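Long-range contacts in bradyzoite surface antigen BSR4 (Toxoplasma gondii, PDB 2JKS), which is displayed on the surface of the bradyzoite stage as a member of the SAG1-related antigen superfamily, binds zinc ions in the crystal, and is otherwise of unsettled function: residues A[127-131]-A[202-206]; A[168-174]-A[187-191]; A[191-196]-A[259-264]; A[233-237]-A[265-271]; A[271-277]-A[297-303]. All coordinates share one frame; numbering follows the deposited sequence.

Contact 1 of 5, residues A[127-131]-A[202-206]. With ZN (zinc ion), chain F.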
# COMPACT_ATOMS: atom_id res chain seq x y z
N LEU A 127 -3.73 -1.40 4.62
CA LEU A 127 -2.85 -0.39 3.97
C LEU A 127 -1.96 -1.10 2.94
O LEU A 127 -1.37 -2.11 3.29
CB LEU A 127 -2.01 0.35 5.00
CG LEU A 127 -2.79 1.29 5.91
CD1 LEU A 127 -1.80 1.91 6.91
CD2 LEU A 127 -3.49 2.34 5.02
N PRO A 128 -1.93 -0.61 1.67
CA PRO A 128 -1.24 -1.30 0.56
C PRO A 128 0.30 -1.20 0.67
O PRO A 128 0.81 -0.43 1.46
CB PRO A 128 -1.78 -0.56 -0.70
CG PRO A 128 -2.10 0.81 -0.21
CD PRO A 128 -2.61 0.62 1.21
N LEU A 129 1.01 -2.03 -0.09
CA LEU A 129 2.49 -1.91 -0.21
C LEU A 129 2.95 -0.82 -1.14
O LEU A 129 4.13 -0.43 -1.15
CB LEU A 129 3.06 -3.25 -0.69
CG LEU A 129 2.71 -4.43 0.19
CD1 LEU A 129 3.32 -5.73 -0.37
CD2 LEU A 129 3.10 -4.20 1.64
N THR A 130 2.01 -0.34 -1.97
CA THR A 130 2.29 0.72 -2.90
C THR A 130 1.15 1.75 -2.82
O THR A 130 0.05 1.41 -2.39
CB THR A 130 2.42 0.18 -4.37
OG1 THR A 130 1.20 -0.47 -4.73
CG2 THR A 130 3.57 -0.87 -4.47
N ASP A 131 1.44 2.98 -3.24
CA ASP A 131 0.44 4.07 -3.21
C ASP A 131 -0.70 3.77 -4.17
O ASP A 131 -0.44 3.38 -5.29
CB ASP A 131 1.09 5.42 -3.53
CG ASP A 131 2.12 5.84 -2.48
OD1 ASP A 131 1.97 5.48 -1.28
OD2 ASP A 131 3.07 6.55 -2.83
N CYS A 202 8.95 -9.22 1.02
CA CYS A 202 8.80 -8.17 0.01
C CYS A 202 7.36 -8.03 -0.55
O CYS A 202 7.02 -6.99 -1.09
CB CYS A 202 9.76 -8.36 -1.19
SG CYS A 202 11.51 -8.44 -0.74
N GLY A 203 6.52 -9.05 -0.37
CA GLY A 203 5.13 -8.95 -0.91
C GLY A 203 5.22 -9.12 -2.42
O GLY A 203 6.32 -9.30 -2.97
N SER A 204 4.09 -9.09 -3.12
CA SER A 204 4.15 -9.41 -4.53
C SER A 204 4.63 -8.20 -5.33
O SER A 204 4.95 -8.35 -6.48
CB SER A 204 2.78 -9.91 -5.03
OG SER A 204 1.81 -8.90 -4.81
N ASP A 205 4.75 -7.03 -4.69
CA ASP A 205 5.19 -5.80 -5.38
C ASP A 205 6.71 -5.59 -5.35
O ASP A 205 7.23 -4.62 -5.92
CB ASP A 205 4.52 -4.60 -4.71
CG ASP A 205 3.05 -4.49 -5.09
OD1 ASP A 205 2.77 -4.73 -6.26
OD2 ASP A 205 2.20 -4.15 -4.23
N GLY A 206 7.41 -6.50 -4.70
CA GLY A 206 8.83 -6.28 -4.50
C GLY A 206 9.67 -7.49 -4.75
O GLY A 206 9.15 -8.60 -4.96
ZN ZN F . 0.90 -4.60 -7.06
O HOH W 1 0.71 -5.54 -9.30
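Asp205 lies against Thr130 and Leu129, and its side chain can be followed atom by atom along that surface. CB starts 3.9 Å from the methyl CG2 of Thr130. With CG anti to the carbonyl carbon (chi1 -74°), the carboxylate continues past the same methyl, and CG of Asp205 stands 3.7 Å from Thr130 CG2. The two oxygens then part. OD2 stays with the protein surface, 3.6 Å from Thr130 CG2 and 3.8 Å from CB of Leu129, whereas OD1 binds the zinc ion at 2.0 Å. OD2 is 3.1 Å from the same zinc ion, so the carboxylate binds in monodentate fashion, through OD1. Water 1, at 2.4 Å, and Glu96 also bind this metal.

Leu129 supplies the second patch. Its CD1 reaches the backbone of the other loop, 3.7 Å from CA of Gly203, just where a type I turn from Gly203 to Gly206 begins. The turn brings Asp205 back beside the 127-131 loop, and the disulfide Cys202-Cys275 ties the residue before the turn to strand 269-277.

No hydrogen bond crosses between the two loops; they meet in a small van der Waals contact, in which a carboxylate oxygen touches methyl and methylene carbons. Glu96 belongs to the first SRS domain and Asp205 to the second, consistent with the zinc ion adding a coordination link between the two domains, at least in the crystal.

Contact 2 of 5, residues A[168-174]-A[187-191]. With ZN (zinc ion), chain B.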
# COMPACT_ATOMS: atom_id res chain seq x y z
N LEU A 168 9.27 -3.28 11.17
CA LEU A 168 9.87 -4.42 11.83
C LEU A 168 8.90 -4.91 12.87
O LEU A 168 8.42 -4.11 13.69
CB LEU A 168 11.17 -3.99 12.54
CG LEU A 168 11.96 -5.03 13.35
CD1 LEU A 168 12.38 -6.31 12.54
CD2 LEU A 168 13.17 -4.41 14.11
N ALA A 169 8.60 -6.19 12.87
CA ALA A 169 7.72 -6.70 13.93
C ALA A 169 8.50 -7.66 14.79
O ALA A 169 9.69 -7.89 14.55
CB ALA A 169 6.48 -7.35 13.34
N GLU A 170 7.87 -8.18 15.84
CA GLU A 170 8.53 -9.19 16.69
C GLU A 170 9.02 -10.40 15.94
O GLU A 170 8.46 -10.83 14.87
CB GLU A 170 7.63 -9.63 17.86
CG GLU A 170 7.45 -8.53 18.91
CD GLU A 170 8.77 -8.13 19.62
OE1 GLU A 170 9.62 -9.03 19.88
OE2 GLU A 170 8.96 -6.92 19.93
N ASN A 171 10.09 -10.96 16.49
CA ASN A 171 10.72 -12.11 15.91
C ASN A 171 11.38 -11.68 14.62
O ASN A 171 11.64 -12.51 13.74
CB ASN A 171 9.70 -13.24 15.67
CG ASN A 171 9.09 -13.77 16.95
OD1 ASN A 171 9.80 -14.02 17.93
ND2 ASN A 171 7.76 -13.91 16.97
N ASN A 172 11.71 -10.38 14.53
CA ASN A 172 12.60 -9.87 13.47
C ASN A 172 12.04 -10.13 12.06
O ASN A 172 12.77 -10.51 11.10
CB ASN A 172 13.99 -10.48 13.61
CG ASN A 172 14.94 -9.63 14.44
OD1 ASN A 172 14.60 -8.53 14.92
ND2 ASN A 172 16.16 -10.13 14.58
N VAL A 173 10.74 -9.89 11.94
CA VAL A 173 10.04 -10.00 10.67
C VAL A 173 9.84 -8.62 10.05
O VAL A 173 9.21 -7.72 10.67
CB VAL A 173 8.68 -10.74 10.84
CG1 VAL A 173 7.90 -10.81 9.52
CG2 VAL A 173 8.92 -12.17 11.42
N VAL A 174 10.45 -8.41 8.89
CA VAL A 174 10.37 -7.14 8.21
C VAL A 174 9.32 -7.21 7.10
O VAL A 174 9.32 -8.17 6.28
CB VAL A 174 11.72 -6.67 7.63
CG1 VAL A 174 11.54 -5.35 6.89
CG2 VAL A 174 12.72 -6.57 8.76
N VAL A 187 15.17 0.33 7.76
CA VAL A 187 14.63 -0.43 8.88
C VAL A 187 15.85 -1.07 9.58
O VAL A 187 16.53 -1.91 8.98
CB VAL A 187 13.61 -1.55 8.36
CG1 VAL A 187 13.06 -2.39 9.55
CG2 VAL A 187 12.43 -0.89 7.57
N GLU A 188 16.10 -0.70 10.84
CA GLU A 188 17.20 -1.27 11.61
C GLU A 188 16.78 -2.49 12.42
O GLU A 188 15.72 -2.48 13.10
CB GLU A 188 17.79 -0.20 12.54
CG GLU A 188 18.45 0.89 11.74
CD GLU A 188 19.50 1.58 12.53
OE1 GLU A 188 20.64 1.01 12.66
OE2 GLU A 188 19.19 2.70 12.98
N VAL A 189 17.57 -3.55 12.29
CA VAL A 189 17.30 -4.85 12.84
C VAL A 189 18.55 -5.34 13.57
O VAL A 189 19.68 -5.21 13.08
CB VAL A 189 16.96 -5.91 11.73
CG1 VAL A 189 16.70 -7.28 12.40
CG2 VAL A 189 15.74 -5.48 10.87
N GLU A 190 18.37 -5.85 14.79
CA GLU A 190 19.49 -6.46 15.49
C GLU A 190 19.41 -7.96 15.39
O GLU A 190 18.32 -8.54 15.55
CB GLU A 190 19.44 -6.13 16.98
CG GLU A 190 20.40 -7.12 17.77
CD GLU A 190 19.99 -7.27 19.21
OE1 GLU A 190 19.92 -6.20 19.86
OE2 GLU A 190 19.69 -8.43 19.65
N MET A 191 20.56 -8.61 15.17
CA MET A 191 20.62 -10.06 15.35
C MET A 191 21.67 -10.34 16.41
O MET A 191 22.65 -9.61 16.58
CB MET A 191 20.94 -10.80 14.04
CG MET A 191 19.93 -10.56 12.87
SD MET A 191 20.40 -11.41 11.34
CE MET A 191 20.07 -13.13 11.75
ZN ZN B . 19.78 -6.13 21.86
O HOH W 2 15.77 -6.33 15.90
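The carboxamide of Asn172 carries CG1 of Val189 over one face: the methyl is 3.5 Å from OD1 and almost as close to CG and ND2, which places it above the plane rather than at the rim. Within that plane ND2 gives a hydrogen bond to the backbone O of Glu190, 2.9 Å long with an N-H...O angle of 163°; the donor is tilted 26° from the carbonyl plane of Glu190. ND2 also bonds to Thr197 O, and OD1 accepts from water 2, which in turn accepts from Glu190 N. Both ends of the amide are therefore held, which fixes its rotation against the strand. The other flat group, the carboxylate of Glu190, binds a zinc ion through OE1 at 2.0 Å, together with His311 and His313 of the C-terminal histidine run, probably a purification tag. Lys308 bonds to the same oxygen, and OE2 is taken by Ser192.

The remaining contact is aliphatic. Leu168 turns its CG anti to the backbone N (chi1 178°), which carries CD1 to 3.8 Å from CG2 of Val189 while CD2 passes 3.4 Å from Glu188 O. Val174 adds its CG2, 3.8 Å from the same Val189 methyl.

Two residues, Asn172 and Val173, stand opposite the single Ala169, and Asn172 has a positive phi: this is a G1 beta bulge closing the hairpin of strands 167-169 and 173-175. Val174 and Val189 belong to the interior between the two sheets, while Leu168 closes the layer at its exposed edge, in the beta sandwich of SRS domains.

Contact 3 of 5, residues A[191-196]-A[259-264]. With ZN (zinc ion), chain E.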
# COMPACT_ATOMS: atom_id res chain seq x y z
N MET A 191 20.56 -8.61 15.17
CA MET A 191 20.62 -10.06 15.35
C MET A 191 21.67 -10.34 16.41
O MET A 191 22.65 -9.61 16.58
CB MET A 191 20.94 -10.80 14.04
CG MET A 191 19.93 -10.56 12.87
SD MET A 191 20.40 -11.41 11.34
CE MET A 191 20.07 -13.13 11.75
N SER A 192 21.45 -11.40 17.14
CA SER A 192 22.34 -11.76 18.27
C SER A 192 21.93 -13.18 18.62
O SER A 192 21.04 -13.76 17.98
CB SER A 192 22.15 -10.78 19.46
OG SER A 192 20.78 -10.77 19.93
N THR A 193 22.60 -13.76 19.61
CA THR A 193 22.30 -15.09 20.04
C THR A 193 20.80 -15.36 20.23
O THR A 193 20.31 -16.33 19.71
CB THR A 193 23.08 -15.46 21.36
OG1 THR A 193 24.48 -15.24 21.13
CG2 THR A 193 22.94 -16.92 21.68
N GLU A 194 20.12 -14.50 20.99
CA GLU A 194 18.69 -14.69 21.30
C GLU A 194 17.76 -14.32 20.15
O GLU A 194 16.58 -14.73 20.13
CB GLU A 194 18.29 -13.84 22.49
CG GLU A 194 19.00 -14.24 23.79
CD GLU A 194 18.93 -13.17 24.84
OE1 GLU A 194 17.93 -12.43 24.99
OE2 GLU A 194 19.91 -13.01 25.54
N LYS A 195 18.29 -13.51 19.22
CA LYS A 195 17.51 -13.05 18.07
C LYS A 195 18.27 -13.42 16.83
O LYS A 195 18.79 -12.54 16.18
CB LYS A 195 17.36 -11.51 18.06
CG LYS A 195 17.34 -10.84 19.37
CD LYS A 195 15.97 -10.50 19.70
CE LYS A 195 15.53 -9.23 18.89
NZ LYS A 195 14.12 -9.45 18.41
N ASN A 196 18.36 -14.71 16.52
CA ASN A 196 19.28 -15.20 15.52
C ASN A 196 18.61 -15.42 14.16
O ASN A 196 19.20 -16.00 13.27
CB ASN A 196 19.95 -16.50 16.00
CG ASN A 196 18.94 -17.63 16.17
OD1 ASN A 196 17.87 -17.37 16.66
ND2 ASN A 196 19.27 -18.84 15.71
N ILE A 259 20.86 -17.74 11.64
CA ILE A 259 22.25 -17.96 11.98
C ILE A 259 22.25 -18.92 13.17
O ILE A 259 21.77 -18.54 14.20
CB ILE A 259 22.98 -16.65 12.40
CG1 ILE A 259 23.02 -15.62 11.25
CG2 ILE A 259 24.38 -16.93 12.87
CD1 ILE A 259 23.35 -14.20 11.75
N PRO A 260 22.80 -20.16 13.01
CA PRO A 260 22.84 -21.10 14.15
C PRO A 260 23.46 -20.42 15.39
O PRO A 260 24.42 -19.62 15.28
CB PRO A 260 23.69 -22.27 13.62
CG PRO A 260 23.56 -22.18 12.12
CD PRO A 260 23.38 -20.75 11.79
N GLN A 261 22.89 -20.65 16.57
CA GLN A 261 23.24 -19.76 17.70
C GLN A 261 24.70 -19.78 18.11
O GLN A 261 25.19 -18.81 18.65
CB GLN A 261 22.34 -19.98 18.91
CG GLN A 261 20.88 -19.75 18.59
CD GLN A 261 19.95 -20.06 19.73
OE1 GLN A 261 19.73 -21.23 20.06
NE2 GLN A 261 19.36 -19.04 20.30
N THR A 262 25.40 -20.87 17.86
CA THR A 262 26.82 -20.97 18.13
C THR A 262 27.73 -20.44 17.00
O THR A 262 28.96 -20.47 17.11
CB THR A 262 27.23 -22.44 18.44
OG1 THR A 262 26.98 -23.29 17.31
CG2 THR A 262 26.43 -22.98 19.67
N ASP A 263 27.11 -19.94 15.93
CA ASP A 263 27.85 -19.53 14.71
C ASP A 263 27.86 -18.01 14.45
O ASP A 263 28.24 -17.57 13.37
CB ASP A 263 27.21 -20.18 13.49
CG ASP A 263 27.53 -21.66 13.36
OD1 ASP A 263 28.43 -22.18 14.03
OD2 ASP A 263 26.87 -22.33 12.55
N LEU A 264 27.42 -17.23 15.43
CA LEU A 264 27.47 -15.78 15.42
C LEU A 264 28.94 -15.35 15.43
O LEU A 264 29.79 -16.05 16.01
CB LEU A 264 26.70 -15.20 16.60
CG LEU A 264 25.22 -15.19 16.23
CD1 LEU A 264 24.34 -15.99 17.19
CD2 LEU A 264 24.65 -13.80 15.98
ZN ZN E . 20.92 -14.71 26.70
O HOH W 3 26.62 -17.30 20.21
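Two torsions set the polar bonds between Asn196, Ile259, Thr193 and Gln261. In Asn196, CG sits between the backbone N and the carbonyl carbon (chi1 65°), which swings the carboxamide over the other loop; in Gln261 the chain runs extended beyond CG and reaches back to Thr193.

Asn196 pairs with Ile259 twice. Its backbone O accepts from Ile259 N at 2.9 Å, and its ND2 returns a bond of 2.9 Å to Ile259 O, approaching from above the carbonyl plane rather than at a lone pair. NE2 of Gln261 reaches Thr193 O in a nearly straight bond of 2.9 Å, 167° at the hydrogen, again from above the carbonyl plane. The two amides pass each other with planes 31° apart, and ND2 of Asn196 lies 3.4 Å from CG of Gln261. Water 3 links Thr193 OG1 with Gln261 O.

Beneath this polar layer the two branches of Leu264 lie against consecutive residues of the other backbone: CD1 is 3.6 Å from CA of Thr193, and CD2 is 3.8 Å from CA of Ser192. Deeper still, CE of Met191 presses on CD1 of Ile259 at 3.5 Å, tighter than an ordinary methyl contact. Outward, OE2 of Glu194 binds a zinc ion at 2.3 Å together with His312.

The Ile259 N to Asn196 O bond carries on the antiparallel pairing of strands 197-201 and 254-258. Each loop leads from one sheet to the other, so this is the joining of two inter-sheet connections at one end of the SRS beta sandwich.

Contact 4 of 5, residues A[233-237]-A[265-271]. With ZN (zinc ion), chain C.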
# COMPACT_ATOMS: atom_id res chain seq x y z
N PHE A 233 28.60 -13.35 2.25
CA PHE A 233 28.30 -13.54 3.66
C PHE A 233 29.42 -14.25 4.44
O PHE A 233 29.65 -13.89 5.58
CB PHE A 233 27.01 -14.32 3.88
CG PHE A 233 25.78 -13.46 3.95
CD1 PHE A 233 25.56 -12.58 5.03
CD2 PHE A 233 24.82 -13.51 2.92
CE1 PHE A 233 24.41 -11.77 5.07
CE2 PHE A 233 23.66 -12.72 2.96
CZ PHE A 233 23.44 -11.86 4.03
N VAL A 234 30.08 -15.23 3.83
CA VAL A 234 31.24 -15.90 4.50
C VAL A 234 32.29 -14.92 4.99
O VAL A 234 33.03 -15.25 5.92
CB VAL A 234 32.05 -16.94 3.65
CG1 VAL A 234 31.34 -18.28 3.55
CG2 VAL A 234 32.53 -16.35 2.27
N GLU A 235 32.40 -13.75 4.37
CA GLU A 235 33.43 -12.78 4.75
C GLU A 235 33.21 -12.19 6.15
O GLU A 235 34.17 -11.68 6.76
CB GLU A 235 33.60 -11.65 3.73
CG GLU A 235 34.38 -12.02 2.47
CD GLU A 235 35.79 -12.50 2.81
OE1 GLU A 235 36.57 -11.70 3.41
OE2 GLU A 235 36.09 -13.69 2.50
N ILE A 236 31.97 -12.24 6.63
CA ILE A 236 31.60 -11.73 7.95
C ILE A 236 31.15 -12.84 8.91
O ILE A 236 31.26 -12.70 10.13
CB ILE A 236 30.59 -10.55 7.89
CG1 ILE A 236 29.21 -10.97 7.30
CG2 ILE A 236 31.22 -9.38 7.13
CD1 ILE A 236 28.19 -9.89 7.33
N PHE A 237 30.63 -13.93 8.35
CA PHE A 237 30.24 -15.13 9.09
C PHE A 237 31.05 -16.30 8.53
O PHE A 237 30.59 -17.04 7.62
CB PHE A 237 28.72 -15.44 8.98
CG PHE A 237 27.82 -14.25 9.25
CD1 PHE A 237 28.11 -13.33 10.28
CD2 PHE A 237 26.67 -14.08 8.49
CE1 PHE A 237 27.28 -12.23 10.53
CE2 PHE A 237 25.83 -12.98 8.74
CZ PHE A 237 26.15 -12.07 9.75
N PRO A 265 29.26 -14.23 14.74
CA PRO A 265 30.66 -13.76 14.65
C PRO A 265 31.20 -13.32 16.03
O PRO A 265 30.43 -13.00 16.94
CB PRO A 265 30.56 -12.56 13.69
CG PRO A 265 29.17 -12.01 13.94
CD PRO A 265 28.34 -13.29 14.05
N GLU A 266 32.52 -13.28 16.14
CA GLU A 266 33.20 -12.94 17.38
C GLU A 266 33.31 -11.45 17.55
O GLU A 266 33.68 -11.00 18.62
CB GLU A 266 34.61 -13.54 17.43
CG GLU A 266 34.64 -15.04 17.54
CD GLU A 266 33.98 -15.49 18.83
OE1 GLU A 266 34.23 -14.85 19.87
OE2 GLU A 266 33.19 -16.42 18.76
N ALA A 267 32.95 -10.68 16.51
CA ALA A 267 32.87 -9.25 16.56
C ALA A 267 31.60 -8.79 15.84
O ALA A 267 31.09 -9.53 15.00
CB ALA A 267 34.11 -8.62 15.93
N ASP A 268 31.12 -7.61 16.20
CA ASP A 268 29.87 -7.04 15.64
C ASP A 268 30.11 -6.88 14.14
O ASP A 268 31.22 -6.51 13.73
CB ASP A 268 29.62 -5.65 16.19
CG ASP A 268 29.20 -5.64 17.65
OD1 ASP A 268 29.14 -6.71 18.26
OD2 ASP A 268 28.93 -4.53 18.11
N GLN A 269 29.11 -7.22 13.33
CA GLN A 269 29.19 -7.03 11.87
C GLN A 269 27.89 -6.31 11.44
O GLN A 269 26.91 -6.28 12.17
CB GLN A 269 29.30 -8.40 11.17
CG GLN A 269 30.40 -9.31 11.68
CD GLN A 269 31.78 -8.79 11.31
OE1 GLN A 269 31.92 -8.01 10.36
NE2 GLN A 269 32.82 -9.24 12.06
N GLN A 270 27.88 -5.75 10.25
CA GLN A 270 26.63 -5.11 9.78
C GLN A 270 26.53 -5.51 8.35
O GLN A 270 27.56 -5.69 7.66
CB GLN A 270 26.71 -3.60 9.83
CG GLN A 270 26.63 -2.93 11.20
CD GLN A 270 26.32 -1.44 11.03
OE1 GLN A 270 26.97 -0.74 10.21
NE2 GLN A 270 25.29 -0.94 11.77
N PHE A 271 25.30 -5.74 7.91
CA PHE A 271 25.06 -6.06 6.51
C PHE A 271 23.73 -5.43 6.11
O PHE A 271 22.93 -5.07 6.97
CB PHE A 271 25.14 -7.57 6.21
CG PHE A 271 24.01 -8.39 6.81
CD1 PHE A 271 22.83 -8.63 6.08
CD2 PHE A 271 24.11 -8.91 8.11
CE1 PHE A 271 21.82 -9.40 6.61
CE2 PHE A 271 23.08 -9.72 8.64
CZ PHE A 271 21.95 -9.96 7.90
ZN ZN C . 33.16 -15.08 21.65
O HOH W 4 31.34 -15.97 20.64
O HOH W 5 34.77 -14.69 22.33
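Phe233 points an edge at a face of Phe271 in a T-shaped pair, the centroids 5.1 Å apart and the planes at 78°; CE1 of Phe233 stands above the Phe271 ring, displaced toward its rim, 3.7 Å from CD1. Phe237 meets the same ring elsewhere: its CZ is 4.0 Å from Phe271 CE2, which lies close to the plane of the Phe237 ring.

Aliphatic contacts fill in around the rings. CD and CG of Pro265 lie alongside Phe237, whose CD1 is 3.8 Å from Pro265 CD. In Ile236, CG1 lies in the cleft flanked by N and C of its own backbone (chi1 65°), which puts that carbon over a face of Phe237 and sends CD1 onward to 4.0 Å from CB of Phe271. Its other branch, CG2, rests 3.6 Å from OE1 of Gln269.

No hydrogen bond crosses the contact; within 233-237, Phe233 O accepts from Ile236 N in a 3-10 bond and from Phe237 N one residue further on, holding the turn that presents these side chains. Glu266 OE1 binds a zinc ion at 2.1 Å with His310 and waters 4 and 5; water 4 also donates to Glu266 OE2.

The aromatic cluster extends beyond the pair: Tyr217 of strand 216-218 touches Phe233, Ile236 and Phe271, and Trp245 and Phe240 meet the Phe233 ring. Val305 and Val307 of strand 301-307, paired with strand 269-277, also pack on Phe271.

Contact 5 of 5, residues A[271-277]-A[297-303]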
# COMPACT_ATOMS: atom_id res chain seq x y z
N PHE A 271 25.30 -5.74 7.91
CA PHE A 271 25.06 -6.06 6.51
C PHE A 271 23.73 -5.43 6.11
O PHE A 271 22.93 -5.07 6.97
CB PHE A 271 25.14 -7.57 6.21
CG PHE A 271 24.01 -8.39 6.81
CD1 PHE A 271 22.83 -8.63 6.08
CD2 PHE A 271 24.11 -8.91 8.11
CE1 PHE A 271 21.82 -9.40 6.61
CE2 PHE A 271 23.08 -9.72 8.64
CZ PHE A 271 21.95 -9.96 7.90
N LEU A 272 23.52 -5.29 4.79
CA LEU A 272 22.30 -4.70 4.30
C LEU A 272 21.66 -5.63 3.26
O LEU A 272 22.31 -6.14 2.40
CB LEU A 272 22.64 -3.34 3.71
CG LEU A 272 21.67 -2.31 3.18
CD1 LEU A 272 22.43 -1.01 3.22
CD2 LEU A 272 21.20 -2.61 1.76
N VAL A 273 20.35 -5.85 3.39
CA VAL A 273 19.55 -6.43 2.35
C VAL A 273 18.23 -5.63 2.30
O VAL A 273 18.06 -4.64 3.00
CB VAL A 273 19.20 -7.91 2.64
CG1 VAL A 273 20.44 -8.78 2.59
CG2 VAL A 273 18.55 -8.02 4.03
N GLY A 274 17.31 -6.06 1.44
CA GLY A 274 16.01 -5.43 1.40
C GLY A 274 15.19 -5.85 0.22
O GLY A 274 15.32 -6.99 -0.31
N CYS A 275 14.29 -4.94 -0.16
CA CYS A 275 13.31 -5.17 -1.22
C CYS A 275 13.27 -3.97 -2.12
O CYS A 275 13.17 -2.82 -1.66
CB CYS A 275 11.92 -5.45 -0.62
SG CYS A 275 11.79 -6.85 0.51
N VAL A 276 13.36 -4.23 -3.42
CA VAL A 276 13.17 -3.19 -4.43
C VAL A 276 11.87 -3.43 -5.20
O VAL A 276 11.42 -4.59 -5.29
CB VAL A 276 14.43 -3.05 -5.37
CG1 VAL A 276 15.66 -2.74 -4.51
CG2 VAL A 276 14.66 -4.34 -6.11
N PRO A 277 11.22 -2.34 -5.69
CA PRO A 277 9.99 -2.55 -6.47
C PRO A 277 10.28 -3.46 -7.66
O PRO A 277 11.34 -3.31 -8.31
CB PRO A 277 9.61 -1.13 -6.98
CG PRO A 277 10.31 -0.18 -6.10
CD PRO A 277 11.55 -0.91 -5.54
N ALA A 297 5.02 2.95 -6.64
CA ALA A 297 6.15 2.25 -6.02
C ALA A 297 7.48 3.00 -6.20
O ALA A 297 8.42 2.45 -6.75
CB ALA A 297 6.24 0.81 -6.59
N PRO A 298 7.55 4.27 -5.75
CA PRO A 298 8.79 4.89 -6.09
C PRO A 298 9.95 4.48 -5.15
O PRO A 298 11.09 4.53 -5.61
CB PRO A 298 8.47 6.39 -6.02
CG PRO A 298 7.37 6.53 -5.06
CD PRO A 298 6.65 5.19 -5.01
N THR A 299 9.70 4.04 -3.90
CA THR A 299 10.84 3.87 -3.00
C THR A 299 11.23 2.42 -2.74
O THR A 299 10.43 1.50 -2.91
CB THR A 299 10.64 4.58 -1.66
OG1 THR A 299 9.55 3.95 -0.95
CG2 THR A 299 10.41 6.09 -1.86
N SER A 300 12.46 2.22 -2.25
CA SER A 300 12.92 0.87 -1.86
C SER A 300 13.04 0.73 -0.35
O SER A 300 13.18 1.70 0.38
CB SER A 300 14.30 0.56 -2.47
OG SER A 300 14.21 0.68 -3.86
N CYS A 301 13.01 -0.52 0.08
CA CYS A 301 13.06 -0.89 1.48
C CYS A 301 14.46 -1.39 1.85
O CYS A 301 14.88 -2.46 1.39
CB CYS A 301 12.02 -1.96 1.70
SG CYS A 301 11.86 -2.65 3.37
N THR A 302 15.15 -0.64 2.72
CA THR A 302 16.51 -1.00 3.09
C THR A 302 16.47 -1.56 4.49
O THR A 302 15.92 -0.90 5.40
CB THR A 302 17.44 0.26 3.07
OG1 THR A 302 17.48 0.82 1.75
CG2 THR A 302 18.83 -0.04 3.59
N VAL A 303 17.07 -2.74 4.68
CA VAL A 303 17.10 -3.32 5.99
C VAL A 303 18.56 -3.34 6.41
O VAL A 303 19.35 -4.10 5.83
CB VAL A 303 16.45 -4.75 6.01
CG1 VAL A 303 16.51 -5.32 7.42
CG2 VAL A 303 15.00 -4.67 5.42
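Val273 and Val303, and two residues along Cys275 and Cys301, form the hydrogen-bonded pairs of an antiparallel ladder. Val303 N to Val273 O is the shortest of the four bonds at 2.7 Å; the return bond, Val273 N to Val303 O, measures 3.2 Å. Cys301 N gives to Cys275 O at 2.9 Å and Cys275 N to Cys301 O at 3.0 Å.

Between these pairs Gly274 faces Thr302, and its CA makes a CA-H...O contact of 3.2 Å to Cys301 O. On the face bearing Thr302, that residue holds OG1 beside its backbone N (chi1 -61°), which leaves CG2 turned to the neighbouring strand, 3.7 Å from CG of Leu272. Past the ladder, CG of Pro277 rests 3.3 Å from Ala297 O.

Further out, Val225 N bonds to Thr302 OG1, and Asn226 OD1 to Ser300 OG. CB of Cys275 and CB of Cys301 are 4.2 Å apart, yet their sulfurs bond elsewhere, to Cys202 and Cys176.

Those two half-cystines directly follow strands 197-201 and 173-175 of the facing sheet. Adjacent strands thus each carry a disulfide spanning the sandwich, a covalent cross-link between sheets characteristic of SRS domains.

In the fold
Contact 5 is the buried one, an antiparallel ladder held by backbone bonds; the other four are partly buried. Contact 2 packs the facing sheets together, and its strand 187-191 borders strand 301-307 of contact 5, with Val189 against Val303. Contacts 4 and 5 share Phe271 and strand 269-277, while Met191 joins contacts 2 and 3 and touches Phe271. At the far end, contacts 3 and 4 lie about 11 Å apart between centres, one rich in hydrogen bonds from side-chain amides, the other aromatic. Contact 1 stands near the middle of the chain, at the domain junction, tied to contact 5 through the disulfide Cys202-Cys275. Zinc accompanies all but contact 5.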